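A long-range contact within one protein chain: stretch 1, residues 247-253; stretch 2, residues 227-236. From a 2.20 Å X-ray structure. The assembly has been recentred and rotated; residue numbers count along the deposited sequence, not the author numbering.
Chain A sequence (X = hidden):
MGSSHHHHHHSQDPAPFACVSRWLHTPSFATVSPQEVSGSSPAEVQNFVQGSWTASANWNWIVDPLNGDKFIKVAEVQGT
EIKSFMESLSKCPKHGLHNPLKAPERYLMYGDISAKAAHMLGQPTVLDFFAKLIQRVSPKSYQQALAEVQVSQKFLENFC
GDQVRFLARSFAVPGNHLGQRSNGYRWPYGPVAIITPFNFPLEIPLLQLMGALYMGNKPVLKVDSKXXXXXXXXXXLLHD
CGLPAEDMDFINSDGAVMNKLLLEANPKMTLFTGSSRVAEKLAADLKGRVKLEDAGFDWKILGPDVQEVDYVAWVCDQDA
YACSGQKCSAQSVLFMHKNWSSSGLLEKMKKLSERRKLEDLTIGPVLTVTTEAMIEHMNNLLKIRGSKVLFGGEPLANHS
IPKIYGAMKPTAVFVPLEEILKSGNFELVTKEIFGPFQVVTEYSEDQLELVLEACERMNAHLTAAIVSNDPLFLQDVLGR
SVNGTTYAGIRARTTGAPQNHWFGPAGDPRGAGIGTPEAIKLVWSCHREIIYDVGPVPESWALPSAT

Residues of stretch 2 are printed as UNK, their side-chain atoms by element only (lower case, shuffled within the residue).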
ATOM      1  N   ASP A 247       8.320  24.306  18.707  1.00 31.71           N
ATOM      2  CA  ASP A 247       7.644  23.542  17.665  1.00 32.10           C
ATOM      3  C   ASP A 247       6.162  23.875  17.524  1.00 28.65           C
ATOM      4  O   ASP A 247       5.580  23.589  16.472  1.00 36.51           O
ATOM      5  CB  ASP A 247       7.810  22.040  17.913  1.00 33.63           C
ATOM      6  CG  ASP A 247       9.124  21.505  17.376  1.00 25.53           C
ATOM      7  OD1 ASP A 247      10.038  22.320  17.139  1.00 33.18           O
ATOM      8  OD2 ASP A 247       9.241  20.275  17.183  1.00 29.24           O
ATOM      9  N   MET A 248       5.531  24.466  18.540  1.00 30.55           N
ATOM     10  CA  MET A 248       4.116  24.790  18.418  1.00 33.61           C
ATOM     11  C   MET A 248       3.769  25.987  19.290  1.00 34.31           C
ATOM     12  O   MET A 248       4.495  26.341  20.225  1.00 34.76           O
ATOM     13  CB  MET A 248       3.224  23.591  18.781  1.00 24.24           C
ATOM     14  CG  MET A 248       3.234  23.186  20.255  1.00 27.17           C
ATOM     15  SD  MET A 248       2.053  24.064  21.312  1.00 35.66           S
ATOM     16  CE  MET A 248       0.490  23.496  20.652  1.00 21.42           C
ATOM     17  N   ASP A 249       2.630  26.599  18.972  1.00 30.97           N
ATOM     18  CA  ASP A 249       2.079  27.706  19.736  1.00 26.93           C
ATOM     19  C   ASP A 249       0.658  27.372  20.170  1.00 28.54           C
ATOM     20  O   ASP A 249      -0.028  26.555  19.551  1.00 26.26           O
ATOM     21  CB  ASP A 249       2.082  29.004  18.926  1.00 31.35           C
ATOM     22  CG  ASP A 249       3.475  29.439  18.540  1.00 35.77           C
ATOM     23  OD1 ASP A 249       4.351  29.496  19.426  1.00 39.21           O
ATOM     24  OD2 ASP A 249       3.696  29.709  17.345  1.00 36.27           O
ATOM     25  N   PHE A 250       0.216  28.042  21.232  1.00 27.93           N
ATOM     26  CA  PHE A 250      -1.095  27.814  21.831  1.00 23.97           C
ATOM     27  C   PHE A 250      -1.748  29.170  22.050  1.00 28.83           C
ATOM     28  O   PHE A 250      -1.231  29.983  22.822  1.00 27.00           O
ATOM     29  CB  PHE A 250      -0.941  27.050  23.151  1.00 31.87           C
ATOM     30  CG  PHE A 250      -2.234  26.617  23.778  1.00 30.15           C
ATOM     31  CD1 PHE A 250      -3.131  25.814  23.088  1.00 23.87           C
ATOM     32  CD2 PHE A 250      -2.529  26.980  25.083  1.00 29.95           C
ATOM     33  CE1 PHE A 250      -4.312  25.402  23.683  1.00 29.53           C
ATOM     34  CE2 PHE A 250      -3.704  26.577  25.686  1.00 31.97           C
ATOM     35  CZ  PHE A 250      -4.599  25.784  24.987  1.00 35.28           C
ATOM     36  N   ILE A 251      -2.858  29.432  21.365  1.00 27.23           N
ATOM     37  CA  ILE A 251      -3.525  30.728  21.441  1.00 25.42           C
ATOM     38  C   ILE A 251      -4.935  30.532  21.984  1.00 28.61           C
ATOM     39  O   ILE A 251      -5.636  29.588  21.598  1.00 25.34           O
ATOM     40  CB  ILE A 251      -3.550  31.447  20.076  1.00 25.44           C
ATOM     41  CG1 ILE A 251      -4.210  32.824  20.215  1.00 26.42           C
ATOM     42  CG2 ILE A 251      -4.264  30.611  19.023  1.00 24.50           C
ATOM     43  CD1 ILE A 251      -3.998  33.742  19.023  1.00 30.18           C
ATOM     44  N   ASN A 252      -5.337  31.409  22.899  1.00 26.32           N
ATOM     45  CA  ASN A 252      -6.707  31.485  23.383  1.00 29.80           C
ATOM     46  C   ASN A 252      -7.302  32.808  22.918  1.00 29.01           C
ATOM     47  O   ASN A 252      -6.678  33.862  23.084  1.00 28.11           O
ATOM     48  CB  ASN A 252      -6.771  31.382  24.909  1.00 35.51           C
ATOM     49  CG  ASN A 252      -6.170  30.093  25.447  1.00 31.11           C
ATOM     50  OD1 ASN A 252      -6.869  29.099  25.633  1.00 36.84           O
ATOM     51  ND2 ASN A 252      -4.874  30.119  25.732  1.00 33.84           N
ATOM     52  N   SER A 253      -8.489  32.750  22.325  1.00 31.35           N
ATOM     53  CA  SER A 253      -9.138  33.951  21.809  1.00 38.40           C
ATOM     54  C   SER A 253     -10.571  33.603  21.446  1.00 28.95           C
ATOM     55  O   SER A 253     -10.956  32.431  21.408  1.00 31.61           O
ATOM     56  CB  SER A 253      -8.403  34.519  20.590  1.00 31.62           C
ATOM     57  OG  SER A 253      -8.546  33.666  19.466  1.00 32.51           O
ATOM     58  N   UNK A 227     -12.950  25.323  27.380  1.00 24.90           N
ATOM     59  CA  UNK A 227     -12.342  24.057  27.770  1.00 27.81           C
ATOM     60  C   UNK A 227     -10.844  24.011  27.523  1.00 26.51           C
ATOM     61  O   UNK A 227     -10.226  22.969  27.755  1.00 25.61           O
ATOM     62  c   UNK A 227     -14.516  22.895  27.304  1.00 23.95           C
ATOM     63  c   UNK A 227     -13.023  22.872  27.059  1.00 26.49           C
ATOM     64  c   UNK A 227     -12.717  22.915  25.575  1.00 22.94           C
ATOM     65  N   UNK A 228     -10.229  25.104  27.067  1.00 26.82           N
ATOM     66  CA  UNK A 228      -8.831  25.067  26.653  1.00 28.51           C
ATOM     67  C   UNK A 228      -7.881  24.743  27.796  1.00 36.89           C
ATOM     68  O   UNK A 228      -6.690  24.530  27.542  1.00 32.44           O
ATOM     69  c   UNK A 228      -8.424  26.399  26.019  1.00 26.47           C
ATOM     70  o   UNK A 228      -8.581  27.475  26.929  1.00 27.68           O
ATOM     71  N   UNK A 229      -8.372  24.711  29.039  1.00 34.00           N
ATOM     72  CA  UNK A 229      -7.517  24.366  30.170  1.00 26.56           C
ATOM     73  C   UNK A 229      -6.970  22.958  30.012  1.00 28.04           C
ATOM     74  O   UNK A 229      -5.851  22.664  30.448  1.00 27.07           O
ATOM     75  c   UNK A 229      -7.322  24.510  32.686  1.00 27.22           C
ATOM     76  c   UNK A 229      -7.921  25.058  33.977  1.00 29.01           C
ATOM     77  c   UNK A 229      -8.287  24.535  31.499  1.00 35.07           C
ATOM     78  c   UNK A 229      -9.355  23.455  31.662  1.00 30.91           C
ATOM     79  N   UNK A 230      -7.728  22.078  29.354  1.00 30.42           N
ATOM     80  CA  UNK A 230      -7.327  20.680  29.234  1.00 28.19           C
ATOM     81  C   UNK A 230      -6.086  20.561  28.363  1.00 31.73           C
ATOM     82  O   UNK A 230      -5.069  19.986  28.769  1.00 40.07           O
ATOM     83  c   UNK A 230      -9.663  19.872  29.634  1.00 23.51           C
ATOM     84  c   UNK A 230      -8.484  19.834  28.678  1.00 27.63           C
ATOM     85  c   UNK A 230      -8.020  18.407  28.438  1.00 22.34           C
ATOM     86  N   UNK A 231      -6.150  21.110  27.146  1.00 24.92           N
ATOM     87  CA  UNK A 231      -4.992  21.054  26.261  1.00 26.56           C
ATOM     88  C   UNK A 231      -3.819  21.834  26.826  1.00 22.91           C
ATOM     89  O   UNK A 231      -2.664  21.502  26.541  1.00 29.18           O
ATOM     90  s   UNK A 231      -4.763  19.028  23.903  1.00 31.24           S
ATOM     91  c   UNK A 231      -5.810  20.500  23.927  1.00 31.24           C
ATOM     92  c   UNK A 231      -5.346  21.577  24.871  1.00 27.54           C
ATOM     93  c   UNK A 231      -3.310  19.660  23.072  1.00 24.71           C
ATOM     94  N   UNK A 232      -4.086  22.871  27.622  1.00 23.74           N
ATOM     95  CA  UNK A 232      -2.998  23.593  28.268  1.00 25.00           C
ATOM     96  C   UNK A 232      -2.217  22.668  29.192  1.00 24.71           C
ATOM     97  O   UNK A 232      -0.981  22.640  29.166  1.00 32.06           O
ATOM     98  o   UNK A 232      -2.052  25.326  31.494  1.00 56.58           O
ATOM     99  o   UNK A 232      -2.409  27.443  31.043  1.00 46.12           O
ATOM    100  c   UNK A 232      -2.533  25.904  29.240  1.00 38.62           C
ATOM    101  c   UNK A 232      -2.316  26.249  30.696  1.00 48.09           C
ATOM    102  c   UNK A 232      -3.549  24.795  29.036  1.00 29.78           C
ATOM    103  N   UNK A 233      -2.931  21.883  30.003  1.00 24.76           N
ATOM    104  CA  UNK A 233      -2.278  20.882  30.842  1.00 31.86           C
ATOM    105  C   UNK A 233      -1.610  19.806  29.997  1.00 24.12           C
ATOM    106  O   UNK A 233      -0.515  19.339  30.326  1.00 30.42           O
ATOM    107  c   UNK A 233      -2.995  22.029  33.569  1.00 38.90           C
ATOM    108  c   UNK A 233      -3.978  21.271  32.700  1.00 37.83           C
ATOM    109  o   UNK A 233      -2.273  21.438  34.371  1.00 40.68           O
ATOM    110  c   UNK A 233      -3.294  20.260  31.799  1.00 27.67           C
ATOM    111  n   UNK A 233      -2.955  23.343  33.407  1.00 39.21           N
ATOM    112  N   UNK A 234      -2.253  19.402  28.898  1.00 25.02           N
ATOM    113  CA  UNK A 234      -1.661  18.382  28.036  1.00 24.82           C
ATOM    114  C   UNK A 234      -0.364  18.878  27.407  1.00 33.85           C
ATOM    115  O   UNK A 234       0.597  18.112  27.259  1.00 30.50           O
ATOM    116  c   UNK A 234      -0.738  14.476  26.021  1.00 26.76           C
ATOM    117  c   UNK A 234      -2.662  17.961  26.961  1.00 22.37           C
ATOM    118  c   UNK A 234      -2.174  16.817  26.096  1.00 22.13           C
ATOM    119  s   UNK A 234      -1.942  15.307  27.048  1.00 29.57           S
ATOM    120  N   UNK A 235      -0.309  20.162  27.046  1.00 37.75           N
ATOM    121  CA  UNK A 235       0.900  20.714  26.444  1.00 31.05           C
ATOM    122  C   UNK A 235       2.039  20.748  27.455  1.00 30.45           C
ATOM    123  O   UNK A 235       3.202  20.504  27.109  1.00 32.96           O
ATOM    124  c   UNK A 235       0.615  22.108  25.860  1.00 34.84           C
ATOM    125  c   UNK A 235      -0.295  21.983  24.640  1.00 29.41           C
ATOM    126  c   UNK A 235      -0.860  23.305  24.166  1.00 28.30           C
ATOM    127  c   UNK A 235       1.906  22.792  25.464  1.00 24.24           C
ATOM    128  N   UNK A 236       1.727  21.046  28.719  1.00 24.42           N
ATOM    129  CA  UNK A 236       2.747  21.002  29.764  1.00 29.92           C
ATOM    130  C   UNK A 236       3.311  19.597  29.914  1.00 29.48           C
ATOM    131  O   UNK A 236       4.527  19.419  30.058  1.00 38.59           O
ATOM    132  n   UNK A 236       1.112  27.123  32.248  1.00 34.32           N
ATOM    133  n   UNK A 236       2.834  25.679  32.729  1.00 29.38           N
ATOM    134  c   UNK A 236       1.566  25.883  32.396  1.00 45.94           C
ATOM    135  c   UNK A 236       1.156  23.450  32.335  1.00 29.13           C
ATOM    136  c   UNK A 236       1.687  22.926  31.011  1.00 32.34           C
ATOM    137  c   UNK A 236       2.165  21.496  31.086  1.00 26.16           C
ATOM    138  n   UNK A 236       0.752  24.848  32.210  1.00 34.40           N
TER

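Position 227 carries three carbons, one bonded to CA and bearing the other two. This fork is Val 227, which lies beyond reach of stretch 1 and is buried against other parts of the fold.

At position 228 a single carbon ends in one oxygen, which approaches the Asn 252 side chain, while the backbone carbonyl O sits at the edge of the Phe 250 ring, 3.5 Å from CZ of Phe 250. This is Ser 228. Its hydroxyl donates a hydrogen bond from OG to OD1 of Asn 252 at 2.7 Å, a short polar link that so small a side chain can make close to the backbone. The carbonyl also accepts the helical hydrogen bond from N of position 232.

Position 229 has four carbons, forked at the first with one arm two carbons long: Ile 229. Position 230 has three, forked at once: Val 230. Both point away from stretch 1, and their apolar branches suit the buried surroundings on that side of the helix.

Position 231 shows an unbranched chain of two carbons, a sulfur and a terminal carbon, with its CB 4.1 Å from CE1 of Phe 250: Met 231. The uncharged chain is compatible with the ring beside its CB and with burial.

Position 232 has three carbons, the last bearing two oxygens, and its CB approaches CE2 of Phe 250 at 3.8 Å. The carboxylate fits Glu 232; the end of the chain leads away, so the charge is kept off the aromatic ring.

Position 233 also has three carbons, the last carrying one oxygen and one nitrogen: Gln 233. It makes no contact with stretch 1; its amide is hydrogen-bonded elsewhere in the structure. The unbranched C-C-S-C chain at position 234 is out of reach too: Met 234, a flexible apolar chain suited to a buried site.

Position 235 repeats the four-carbon fork, the end carbon of its longer arm lying over one face of the Phe 250 ring and near Met 248. This is Ile 235, whose CD1 makes a CH-pi contact, 3.6 Å from CD1 of Phe 250. Ile 235 CD1 also lies 3.8 Å from CE of Met 248.

Position 236 has three carbons, a nitrogen and a carbon bearing two more nitrogens, the guanidinium of Arg 236. One turn after Glu 232, its NE meets OE2 of Glu 232 at 2.9 Å in a nearly straight, salt-bridging hydrogen bond.

The strand and helix run nearly antiparallel, their axes 10.4 Å apart at closest approach. Met 248, Phe 250 and Asn 252 point toward stretch 2, at every second position; Phe 250 fills the centre of the contact, with the Ile 235 methyl joining it to Met 248 and the Ser 228–Asn 252 hydrogen bond adding a polar tie.

Stretch 2 227-236: VSIVMEQMIR
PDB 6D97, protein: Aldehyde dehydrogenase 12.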